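Local coordinates for protein aminoacyl-tRNA synthetase (PDB 5F9Z) that probably attaches proline to its cognate tRNA at the expense of ATP, as a class II prolyl-tRNA synthetase, and binds the inhibitor halofuginone, at residues Phe169-Glu173 against Gly274-Arg278; Glu200-Pro206 against Leu408-Lys413; Ile223-Glu228 against Gln239-Ser243. All coordinates share one frame; numbering follows the deposited sequence.

Interaction 1: Phe169-Glu173 against Gly274-Arg278; sequences FLWQE and GLTTR. With ANP (phosphoaminophosphonic acid-adenylate ester), chain D; HFG (7-bromo-6-chloro-3-{3-[(2R,3S)-3-hydroxypiperidin-2-yl]-2-oxopropyl}quinazolin-4(3H)-one), chain E.
The floor of the active site, where the ATP analogue AMPPNP and halofuginone lie side by side, is formed in part by W171 and T276, a non-hydrogen-bonded antiparallel pair whose side chains both rise toward the ligands. OG1 of T276 donates to N3 of AMPPNP at 2.8 Å and accepts from the backbone N of R278, a capping bond at the turn into helix 278-287. CG2 of T276 lies 3.4 Å from CB of W171, at the edge of the indole, and also meets the ring of F169. That phenyl group (chi1 55°) is turned so that the adenine C2 sits over one face, with CD2 of F169 3.3 Å from N1 of AMPPNP. The indole takes the other ligand, CH2 of W171 approaching C6' of the halofuginone piperidine to 3.3 Å. On the same face G274 has no side chain, which lets the piperidine come close: C4' of halofuginone lies 3.6 Å from G274 N. The guanidinium of R278 lays one face against C2' of the ribose and is held by I164 O. Beneath the ligands, Q172 N donates to L275 O at 2.9 Å and T277 N to L170 O at 3.0 Å. An aromatic ring on one strand and an arginine just past the end of its antiparallel neighbour, set about the adenosine, are characteristic of the class II aminoacyl-tRNA synthetase core.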
loop_
_atom_site.group_PDB
_atom_site.type_symbol
_atom_site.label_atom_id
_atom_site.label_comp_id
_atom_site.label_asym_id
_atom_site.label_seq_id
_atom_site.Cartn_x
_atom_site.Cartn_y
_atom_site.Cartn_z
ATOM N N PHE A 169 -5.195 11.877 -3.610
ATOM C CA PHE A 169 -4.987 10.443 -3.672
ATOM C C PHE A 169 -6.330 9.742 -3.792
ATOM O O PHE A 169 -7.358 10.247 -3.334
ATOM C CB PHE A 169 -4.223 9.915 -2.444
ATOM C CG PHE A 169 -4.856 10.266 -1.125
ATOM C CD1 PHE A 169 -5.809 9.438 -0.554
ATOM C CD2 PHE A 169 -4.478 11.410 -0.443
ATOM C CE1 PHE A 169 -6.384 9.753 0.664
ATOM C CE2 PHE A 169 -5.048 11.731 0.776
ATOM C CZ PHE A 169 -6.000 10.900 1.330
ATOM N N LEU A 170 -6.311 8.582 -4.437
ATOM C CA LEU A 170 -7.470 7.707 -4.469
ATOM C C LEU A 170 -7.436 6.810 -3.244
ATOM O O LEU A 170 -6.370 6.340 -2.835
ATOM C CB LEU A 170 -7.479 6.860 -5.742
ATOM C CG LEU A 170 -7.424 7.635 -7.058
ATOM C CD1 LEU A 170 -7.505 6.680 -8.237
ATOM C CD2 LEU A 170 -8.541 8.663 -7.112
ATOM N N TRP A 171 -8.600 6.583 -2.646
ATOM C CA TRP A 171 -8.634 5.744 -1.463
ATOM C C TRP A 171 -9.979 5.046 -1.354
ATOM O O TRP A 171 -10.904 5.281 -2.135
ATOM C CB TRP A 171 -8.314 6.552 -0.191
ATOM C CG TRP A 171 -9.460 7.241 0.532
ATOM C CD1 TRP A 171 -10.713 7.523 0.054
ATOM C CD2 TRP A 171 -9.427 7.745 1.875
ATOM N NE1 TRP A 171 -11.457 8.156 1.019
ATOM C CE2 TRP A 171 -10.690 8.306 2.144
ATOM C CE3 TRP A 171 -8.450 7.772 2.875
ATOM C CZ2 TRP A 171 -11.000 8.890 3.371
ATOM C CZ3 TRP A 171 -8.762 8.350 4.092
ATOM C CH2 TRP A 171 -10.025 8.901 4.329
ATOM N N GLN A 172 -10.056 4.174 -0.361
ATOM C CA GLN A 172 -11.282 3.524 0.062
ATOM C C GLN A 172 -11.507 3.908 1.516
ATOM O O GLN A 172 -10.566 3.883 2.314
ATOM C CB GLN A 172 -11.157 2.005 -0.119
ATOM C CG GLN A 172 -12.012 1.145 0.779
ATOM C CD GLN A 172 -11.437 0.996 2.170
ATOM O OE1 GLN A 172 -10.254 0.700 2.342
ATOM N NE2 GLN A 172 -12.264 1.241 3.172
ATOM N N GLU A 173 -12.735 4.289 1.859
ATOM C CA GLU A 173 -13.082 4.576 3.246
ATOM C C GLU A 173 -14.371 3.850 3.593
ATOM O O GLU A 173 -15.412 4.086 2.970
ATOM C CB GLU A 173 -13.210 6.083 3.505
ATOM C CG GLU A 173 -14.110 6.851 2.557
ATOM C CD GLU A 173 -14.328 8.283 3.010
ATOM O OE1 GLU A 173 -14.377 8.518 4.238
ATOM O OE2 GLU A 173 -14.440 9.176 2.143
ATOM N N GLY A 274 -9.384 2.878 6.222
ATOM C CA GLY A 274 -9.004 3.457 4.945
ATOM C C GLY A 274 -7.723 2.867 4.401
ATOM O O GLY A 274 -6.815 2.499 5.153
ATOM N N LEU A 275 -7.655 2.782 3.073
ATOM C CA LEU A 275 -6.462 2.375 2.344
ATOM C C LEU A 275 -6.377 3.215 1.080
ATOM O O LEU A 275 -7.388 3.431 0.407
ATOM C CB LEU A 275 -6.488 0.877 1.998
ATOM C CG LEU A 275 -5.278 0.279 1.270
ATOM C CD1 LEU A 275 -5.020 -1.139 1.750
ATOM C CD2 LEU A 275 -5.477 0.289 -0.239
ATOM N N THR A 276 -5.177 3.683 0.759
ATOM C CA THR A 276 -4.972 4.638 -0.323
ATOM C C THR A 276 -4.019 4.065 -1.367
ATOM O O THR A 276 -3.488 2.959 -1.225
ATOM C CB THR A 276 -4.413 5.957 0.214
ATOM O OG1 THR A 276 -3.073 5.744 0.668
ATOM C CG2 THR A 276 -5.250 6.456 1.371
ATOM N N THR A 277 -3.795 4.855 -2.422
ATOM C CA THR A 277 -2.813 4.542 -3.454
ATOM C C THR A 277 -1.384 4.515 -2.926
ATOM O O THR A 277 -0.471 4.186 -3.691
ATOM C CB THR A 277 -2.919 5.549 -4.602
ATOM O OG1 THR A 277 -3.098 6.866 -4.067
ATOM C CG2 THR A 277 -4.093 5.205 -5.501
ATOM N N ARG A 278 -1.168 4.867 -1.654
ATOM C CA ARG A 278 0.145 4.701 -1.035
ATOM C C ARG A 278 0.628 3.258 -1.119
ATOM O O ARG A 278 1.837 3.012 -1.224
ATOM C CB ARG A 278 0.085 5.163 0.423
ATOM C CG ARG A 278 1.257 4.726 1.284
ATOM C CD ARG A 278 1.077 5.177 2.722
ATOM N NE ARG A 278 1.180 6.627 2.862
ATOM C CZ ARG A 278 1.283 7.258 4.027
ATOM N NH1 ARG A 278 1.300 6.564 5.158
ATOM N NH2 ARG A 278 1.373 8.580 4.063
HETATM P PG ANP D . -0.574 11.090 8.297
HETATM O O1G ANP D . -0.168 11.833 9.530
HETATM O O2G ANP D . 0.705 10.440 7.643
HETATM O O3G ANP D . -1.228 12.090 7.262
HETATM P PB ANP D . -3.265 10.278 8.407
HETATM O O1B ANP D . -4.071 10.294 9.738
HETATM O O2B ANP D . -3.345 11.625 7.765
HETATM N N3B ANP D . -1.668 9.864 8.717
HETATM P PA ANP D . -5.398 8.832 7.450
HETATM O O1A ANP D . -6.242 10.044 7.384
HETATM O O2A ANP D . -5.643 7.960 8.685
HETATM O O3A ANP D . -3.853 9.204 7.444
HETATM O "O5'" ANP D . -5.626 8.012 6.112
HETATM C "C5'" ANP D . -5.645 6.568 6.101
HETATM C "C4'" ANP D . -4.373 6.064 5.466
HETATM O "O4'" ANP D . -4.166 6.746 4.216
HETATM C "C3'" ANP D . -3.101 6.313 6.265
HETATM O "O3'" ANP D . -2.877 5.256 7.191
HETATM C "C2'" ANP D . -2.022 6.349 5.178
HETATM O "O2'" ANP D . -1.513 5.049 4.902
HETATM C "C1'" ANP D . -2.781 6.896 3.961
HETATM N N9 ANP D . -2.523 8.303 3.670
HETATM C C8 ANP D . -2.614 9.359 4.540
HETATM N N7 ANP D . -2.334 10.521 4.000
HETATM C C5 ANP D . -2.047 10.209 2.680
HETATM C C6 ANP D . -1.676 11.004 1.578
HETATM N N6 ANP D . -1.524 12.329 1.633
HETATM N N1 ANP D . -1.462 10.378 0.397
HETATM C C2 ANP D . -1.612 9.052 0.335
HETATM N N3 ANP D . -1.957 8.202 1.306
HETATM C C4 ANP D . -2.162 8.848 2.461
HETATM O "O4'" HFG E . -9.484 10.439 8.115
HETATM C C21 HFG E . -9.153 10.140 9.226
HETATM C "C3'" HFG E . -9.740 8.885 9.911
HETATM C "C2'" HFG E . -10.380 7.903 8.929
HETATM N "N1'" HFG E . -11.398 8.525 8.194
HETATM C "C6'" HFG E . -11.688 7.809 6.988
HETATM C "C5'" HFG E . -11.171 6.369 7.022
HETATM C "C4'" HFG E . -9.748 6.308 7.190
HETATM C C39 HFG E . -9.273 7.359 8.002
HETATM O "O7'" HFG E . -8.126 6.865 8.870
HETATM C "C1'" HFG E . -8.057 11.063 10.034
HETATM N N3 HFG E . -7.922 12.417 9.347
HETATM C C4 HFG E . -8.972 13.323 9.401
HETATM O O11 HFG E . -10.009 13.038 10.004
HETATM C C10 HFG E . -8.852 14.535 8.787
HETATM C C5 HFG E . -9.919 15.504 8.824
HETATM C C2 HFG E . -6.814 12.722 8.707
HETATM N N1 HFG E . -6.659 13.902 8.088
HETATM C C9 HFG E . -7.673 14.818 8.124
HETATM C C8 HFG E . -7.514 16.054 7.479
HETATM C C7 HFG E . -8.566 17.003 7.517
HETATM BR BR1 HFG E . -8.338 18.723 6.615
HETATM C C6 HFG E . -9.762 16.715 8.192
HETATM CL CL1 HFG E . -11.067 17.900 8.235
#

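Interaction 2: Glu200-Pro206 against Leu408-Lys413; sequences EDLLATP and LLFKAK
A204 and P206 pack against L408, L409 and A412 to make the apolar centre of this contact. The methyl of A204 reaches CB of L408 at 3.9 Å and lies nearly as close to CB of L409, while the pyrrolidine ring of P206 turns its CD to CB of A412 at 3.6 Å. Between these two points L409 spreads its forked end: with CG trans to the backbone N (chi1 178°), CD1 rests against the carbonyl of A204, and CD2 approaches E200 O at 3.5 Å. Just past helix 181-202, A204 is the first residue to leave helical backbone angles; its positive phi of 56° turns the chain so that A204 and P206 both meet one flank of helix 393-417. The contact thus joins the exit from helix 181-202 of the class II core to helix 393-417, some 200 residues further on. T286, on helix 278-287, touches both T205 and A412, adding a third helix. Farther out polar groups take over. CG of P206 rests against A412 O at 3.5 Å, and Q416 NE2 bonds to P206 O. K413 bends at chi2 and chi4, passing CB of P206 before it meets the extended E200 at about a right angle. NZ of K413 and OE1 of E200 form a long salt bridge of 3.4 Å, with a weak hydrogen bond, and OE1 also accepts from V207 N.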
loop_
_atom_site.group_PDB
_atom_site.type_symbol
_atom_site.label_atom_id
_atom_site.label_comp_id
_atom_site.label_asym_id
_atom_site.label_seq_id
_atom_site.Cartn_x
_atom_site.Cartn_y
_atom_site.Cartn_z
ATOM N N GLU A 200 0.369 -8.209 1.873
ATOM C CA GLU A 200 1.218 -9.395 1.878
ATOM C C GLU A 200 0.812 -10.415 0.817
ATOM O O GLU A 200 1.672 -10.953 0.113
ATOM C CB GLU A 200 1.213 -10.040 3.268
ATOM C CG GLU A 200 1.763 -9.135 4.362
ATOM C CD GLU A 200 2.349 -9.909 5.525
ATOM O OE1 GLU A 200 2.739 -9.273 6.528
ATOM O OE2 GLU A 200 2.427 -11.152 5.438
ATOM N N ASP A 201 -0.485 -10.699 0.688
ATOM C CA ASP A 201 -0.916 -11.710 -0.272
ATOM C C ASP A 201 -0.960 -11.160 -1.692
ATOM O O ASP A 201 -0.611 -11.867 -2.644
ATOM C CB ASP A 201 -2.283 -12.270 0.124
ATOM C CG ASP A 201 -2.252 -12.998 1.451
ATOM O OD1 ASP A 201 -1.247 -13.683 1.732
ATOM O OD2 ASP A 201 -3.234 -12.884 2.216
ATOM N N LEU A 202 -1.382 -9.908 -1.857
ATOM C CA LEU A 202 -1.530 -9.327 -3.186
ATOM C C LEU A 202 -0.287 -8.553 -3.617
ATOM O O LEU A 202 0.219 -8.753 -4.726
ATOM C CB LEU A 202 -2.763 -8.418 -3.226
ATOM C CG LEU A 202 -3.192 -7.884 -4.593
ATOM C CD1 LEU A 202 -3.755 -9.005 -5.456
ATOM C CD2 LEU A 202 -4.204 -6.757 -4.441
ATOM N N LEU A 203 0.218 -7.672 -2.756
ATOM C CA LEU A 203 1.356 -6.826 -3.087
ATOM C C LEU A 203 2.692 -7.416 -2.649
ATOM O O LEU A 203 3.733 -6.803 -2.909
ATOM C CB LEU A 203 1.179 -5.440 -2.458
ATOM C CG LEU A 203 -0.121 -4.708 -2.797
ATOM C CD1 LEU A 203 -0.178 -3.369 -2.083
ATOM C CD2 LEU A 203 -0.263 -4.525 -4.298
ATOM N N ALA A 204 2.685 -8.579 -1.991
ATOM C CA ALA A 204 3.907 -9.236 -1.521
ATOM C C ALA A 204 4.735 -8.315 -0.628
ATOM O O ALA A 204 5.961 -8.428 -0.557
ATOM C CB ALA A 204 4.748 -9.750 -2.693
ATOM N N THR A 205 4.066 -7.398 0.070
ATOM C CA THR A 205 4.733 -6.407 0.900
ATOM C C THR A 205 4.505 -6.733 2.367
ATOM O O THR A 205 3.348 -6.777 2.811
ATOM C CB THR A 205 4.219 -5.005 0.581
ATOM O OG1 THR A 205 4.381 -4.745 -0.820
ATOM C CG2 THR A 205 4.990 -3.962 1.376
ATOM N N PRO A 206 5.557 -6.963 3.152
ATOM C CA PRO A 206 5.356 -7.303 4.564
ATOM C C PRO A 206 4.952 -6.084 5.378
ATOM O O PRO A 206 5.470 -4.982 5.184
ATOM C CB PRO A 206 6.727 -7.834 4.996
ATOM C CG PRO A 206 7.689 -7.122 4.106
ATOM C CD PRO A 206 6.983 -6.943 2.783
ATOM N N LEU A 408 9.098 -12.942 -3.765
ATOM C CA LEU A 408 9.103 -11.517 -3.449
ATOM C C LEU A 408 8.738 -11.278 -1.990
ATOM O O LEU A 408 9.395 -10.497 -1.292
ATOM C CB LEU A 408 8.140 -10.766 -4.369
ATOM C CG LEU A 408 8.537 -10.587 -5.833
ATOM C CD1 LEU A 408 7.534 -9.686 -6.533
ATOM C CD2 LEU A 408 9.942 -10.020 -5.944
ATOM N N LEU A 409 7.684 -11.942 -1.511
ATOM C CA LEU A 409 7.263 -11.750 -0.128
ATOM C C LEU A 409 8.302 -12.289 0.847
ATOM O O LEU A 409 8.565 -11.671 1.885
ATOM C CB LEU A 409 5.907 -12.417 0.106
ATOM C CG LEU A 409 5.354 -12.327 1.531
ATOM C CD1 LEU A 409 5.233 -10.876 1.970
ATOM C CD2 LEU A 409 4.012 -13.035 1.633
ATOM N N PHE A 410 8.908 -13.436 0.529
ATOM C CA PHE A 410 9.899 -14.022 1.425
ATOM C C PHE A 410 11.151 -13.156 1.514
ATOM O O PHE A 410 11.673 -12.924 2.610
ATOM C CB PHE A 410 10.254 -15.436 0.962
ATOM C CG PHE A 410 11.129 -16.189 1.925
ATOM C CD1 PHE A 410 12.509 -16.129 1.823
ATOM C CD2 PHE A 410 10.569 -16.956 2.934
ATOM C CE1 PHE A 410 13.315 -16.819 2.709
ATOM C CE2 PHE A 410 11.370 -17.648 3.823
ATOM C CZ PHE A 410 12.744 -17.579 3.710
ATOM N N LYS A 411 11.650 -12.676 0.372
ATOM C CA LYS A 411 12.845 -11.837 0.389
ATOM C C LYS A 411 12.561 -10.484 1.027
ATOM O O LYS A 411 13.405 -9.944 1.753
ATOM C CB LYS A 411 13.386 -11.658 -1.029
ATOM C CG LYS A 411 13.978 -12.920 -1.632
ATOM C CD LYS A 411 14.539 -12.651 -3.019
ATOM C CE LYS A 411 15.621 -11.585 -2.976
ATOM N NZ LYS A 411 16.153 -11.285 -4.333
ATOM N N ALA A 412 11.382 -9.917 0.767
ATOM C CA ALA A 412 11.009 -8.669 1.422
ATOM C C ALA A 412 10.823 -8.861 2.922
ATOM O O ALA A 412 11.044 -7.923 3.698
ATOM C CB ALA A 412 9.734 -8.110 0.798
ATOM N N LYS A 413 10.424 -10.062 3.345
ATOM C CA LYS A 413 10.215 -10.322 4.764
ATOM C C LYS A 413 11.538 -10.352 5.519
ATOM O O LYS A 413 11.671 -9.734 6.581
ATOM C CB LYS A 413 9.460 -11.637 4.948
ATOM C CG LYS A 413 8.271 -11.552 5.883
ATOM C CD LYS A 413 6.992 -11.990 5.186
ATOM C CE LYS A 413 5.832 -12.046 6.166
ATOM N NZ LYS A 413 5.741 -10.799 6.974
#

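Interaction 3: Ile223-Glu228 against Gln239-Ser243. With ANP (phosphoaminophosphonic acid-adenylate ester), chain D.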
loop_
_atom_site.group_PDB
_atom_site.type_symbol
_atom_site.label_atom_id
_atom_site.label_comp_id
_atom_site.label_asym_id
_atom_site.label_seq_id
_atom_site.Cartn_x
_atom_site.Cartn_y
_atom_site.Cartn_z
ATOM N N ILE A 223 -9.759 3.226 19.743
ATOM C CA ILE A 223 -8.635 2.354 19.425
ATOM C C ILE A 223 -8.343 2.470 17.937
ATOM O O ILE A 223 -9.248 2.319 17.110
ATOM C CB ILE A 223 -8.922 0.886 19.800
ATOM C CG1 ILE A 223 -9.232 0.761 21.293
ATOM C CG2 ILE A 223 -7.744 -0.001 19.422
ATOM C CD1 ILE A 223 -9.589 -0.644 21.724
ATOM N N THR A 224 -7.085 2.742 17.599
ATOM C CA THR A 224 -6.635 2.801 16.212
ATOM C C THR A 224 -5.627 1.684 15.987
ATOM O O THR A 224 -4.516 1.724 16.529
ATOM C CB THR A 224 -6.022 4.160 15.877
ATOM O OG1 THR A 224 -7.035 5.172 15.934
ATOM C CG2 THR A 224 -5.412 4.138 14.484
ATOM N N LYS A 225 -6.016 0.687 15.203
ATOM C CA LYS A 225 -5.115 -0.371 14.778
ATOM C C LYS A 225 -4.631 -0.082 13.363
ATOM O O LYS A 225 -5.328 0.556 12.569
ATOM C CB LYS A 225 -5.803 -1.734 14.844
ATOM C CG LYS A 225 -6.267 -2.108 16.243
ATOM C CD LYS A 225 -6.782 -3.533 16.306
ATOM C CE LYS A 225 -7.121 -3.923 17.736
ATOM N NZ LYS A 225 -7.570 -5.340 17.839
ATOM N N SER A 226 -3.424 -0.546 13.054
ATOM C CA SER A 226 -2.815 -0.224 11.774
ATOM C C SER A 226 -1.867 -1.338 11.357
ATOM O O SER A 226 -1.545 -2.239 12.135
ATOM C CB SER A 226 -2.062 1.108 11.835
ATOM O OG SER A 226 -0.910 0.995 12.651
ATOM N N ILE A 227 -1.433 -1.262 10.104
ATOM C CA ILE A 227 -0.345 -2.079 9.581
ATOM C C ILE A 227 0.778 -1.128 9.193
ATOM O O ILE A 227 0.562 -0.183 8.423
ATOM C CB ILE A 227 -0.788 -2.938 8.386
ATOM C CG1 ILE A 227 -1.673 -2.134 7.432
ATOM C CG2 ILE A 227 -1.526 -4.174 8.863
ATOM C CD1 ILE A 227 -2.002 -2.868 6.149
ATOM N N GLU A 228 1.965 -1.360 9.740
ATOM C CA GLU A 228 3.110 -0.488 9.517
ATOM C C GLU A 228 4.067 -1.133 8.525
ATOM O O GLU A 228 4.487 -2.279 8.713
ATOM C CB GLU A 228 3.837 -0.192 10.830
ATOM C CG GLU A 228 2.997 0.530 11.874
ATOM C CD GLU A 228 2.549 1.907 11.422
ATOM O OE1 GLU A 228 1.327 2.152 11.378
ATOM O OE2 GLU A 228 3.422 2.745 11.108
ATOM N N GLN A 239 2.896 4.066 7.390
ATOM C CA GLN A 239 1.641 3.442 7.796
ATOM C C GLN A 239 0.910 2.941 6.558
ATOM O O GLN A 239 0.490 3.731 5.709
ATOM C CB GLN A 239 0.785 4.429 8.583
ATOM C CG GLN A 239 -0.489 3.817 9.141
ATOM C CD GLN A 239 -1.127 4.676 10.212
ATOM O OE1 GLN A 239 -0.549 5.669 10.656
ATOM N NE2 GLN A 239 -2.325 4.297 10.638
ATOM N N ALA A 240 0.766 1.619 6.455
ATOM C CA ALA A 240 0.224 1.012 5.246
ATOM C C ALA A 240 -1.287 1.191 5.151
ATOM O O ALA A 240 -1.818 1.422 4.060
ATOM C CB ALA A 240 0.598 -0.470 5.205
ATOM N N ALA A 241 -1.986 1.083 6.276
ATOM C CA ALA A 241 -3.429 1.280 6.332
ATOM C C ALA A 241 -3.808 1.509 7.789
ATOM O O ALA A 241 -2.952 1.499 8.678
ATOM C CB ALA A 241 -4.181 0.092 5.728
ATOM N N THR A 242 -5.100 1.714 8.032
ATOM C CA THR A 242 -5.561 1.992 9.384
ATOM C C THR A 242 -7.002 1.532 9.546
ATOM O O THR A 242 -7.786 1.533 8.592
ATOM C CB THR A 242 -5.438 3.483 9.723
ATOM O OG1 THR A 242 -5.863 3.706 11.073
ATOM C CG2 THR A 242 -6.291 4.312 8.787
ATOM N N SER A 243 -7.337 1.135 10.772
ATOM C CA SER A 243 -8.678 0.674 11.118
ATOM C C SER A 243 -8.982 1.148 12.529
ATOM O O SER A 243 -8.276 0.780 13.472
ATOM C CB SER A 243 -8.781 -0.851 11.019
ATOM O OG SER A 243 -10.110 -1.289 11.239
HETATM P PG ANP D . -0.574 11.090 8.297
HETATM O O1G ANP D . -0.168 11.833 9.530
HETATM O O2G ANP D . 0.705 10.440 7.643
HETATM O O3G ANP D . -1.228 12.090 7.262
HETATM P PB ANP D . -3.265 10.278 8.407
HETATM O O1B ANP D . -4.071 10.294 9.738
HETATM O O2B ANP D . -3.345 11.625 7.765
HETATM N N3B ANP D . -1.668 9.864 8.717
HETATM P PA ANP D . -5.398 8.832 7.450
HETATM O O1A ANP D . -6.242 10.044 7.384
HETATM O O2A ANP D . -5.643 7.960 8.685
HETATM O O3A ANP D . -3.853 9.204 7.444
HETATM O "O5'" ANP D . -5.626 8.012 6.112
HETATM C "C5'" ANP D . -5.645 6.568 6.101
HETATM C "C4'" ANP D . -4.373 6.064 5.466
HETATM O "O4'" ANP D . -4.166 6.746 4.216
HETATM C "C3'" ANP D . -3.101 6.313 6.265
HETATM O "O3'" ANP D . -2.877 5.256 7.191
HETATM C "C2'" ANP D . -2.022 6.349 5.178
HETATM O "O2'" ANP D . -1.513 5.049 4.902
HETATM C "C1'" ANP D . -2.781 6.896 3.961
HETATM N N9 ANP D . -2.523 8.303 3.670
HETATM C C8 ANP D . -2.614 9.359 4.540
HETATM N N7 ANP D . -2.334 10.521 4.000
HETATM C C5 ANP D . -2.047 10.209 2.680
HETATM C C6 ANP D . -1.676 11.004 1.578
HETATM N N6 ANP D . -1.524 12.329 1.633
HETATM N N1 ANP D . -1.462 10.378 0.397
HETATM C C2 ANP D . -1.612 9.052 0.335
HETATM N N3 ANP D . -1.957 8.202 1.306
HETATM C C4 ANP D . -2.162 8.848 2.461
#
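E228 and Q239 face each other across a non-hydrogen-bonded antiparallel pair, their side chains crossing obliquely with the carboxylate and amide planes 60° apart. The carboxylate meets the aliphatic part of Q239 rather than its amide: OE1 of E228 is 3.3 Å from CG of Q239. The bend of E228 at chi2 (-63°) folds it back toward S226, whose OG donates to the same OE1 at 2.8 Å, on the anti side and close to the carboxylate plane. OE1 also forms a salt bridge with K212. Q239 instead runs extended from a CG trans to its backbone N, carrying its NE2 over CB of S226 at 3.4 Å and alongside the ribose O3' of AMPPNP. Further along this face, CG2 of T224 points at OG1 of T242, while CG2 of T242 turns to C5' of AMPPNP at 3.6 Å. I227 lies on the other face, its CG1 against CB of A240 and its CD1 against CB of A241, and Y195 of helix 181-202 touches both I227 and A241. A beta bulge between I227 and E228 shifts the register by one residue, so I227 O receives A240 N at 2.7 Å, whereas I227 N bonds A241 O only weakly. K225 N donates to S243 O and S243 N to K225 O, both at 2.8 Å. At the nucleotide, O2' of AMPPNP donates to Q239 O at 2.5 Å, and R278 NH1 bonds to that same oxygen. A backbone carbonyl thus accepts from the ribose hydroxyl, consistent with a part in recognising the sugar, and the guanidinium beside it probably polarises that carbonyl.

Interactions 1 and 3 are neighbours in the catalytic core, their centres 13 Å apart: strands 236-247 and 265-276 run side by side, G274 N meets T242 O, and the two contacts touch again at R278 and Q239. Both touch AMPPNP, interaction 1 along its adenine and ribose and interaction 3 along the ribose. In sequence, 223-228 and 239-243 form a hairpin nested inside the loops closed by both other contacts, whereas interactions 1 and 2 alternate along the chain. Interaction 2 lies about 20 Å from interaction 1 and 18 Å from interaction 3, between centres. Helix 181-202 follows strand 168-178 directly, so the nucleotide site is connected through it to packing against helix 393-417.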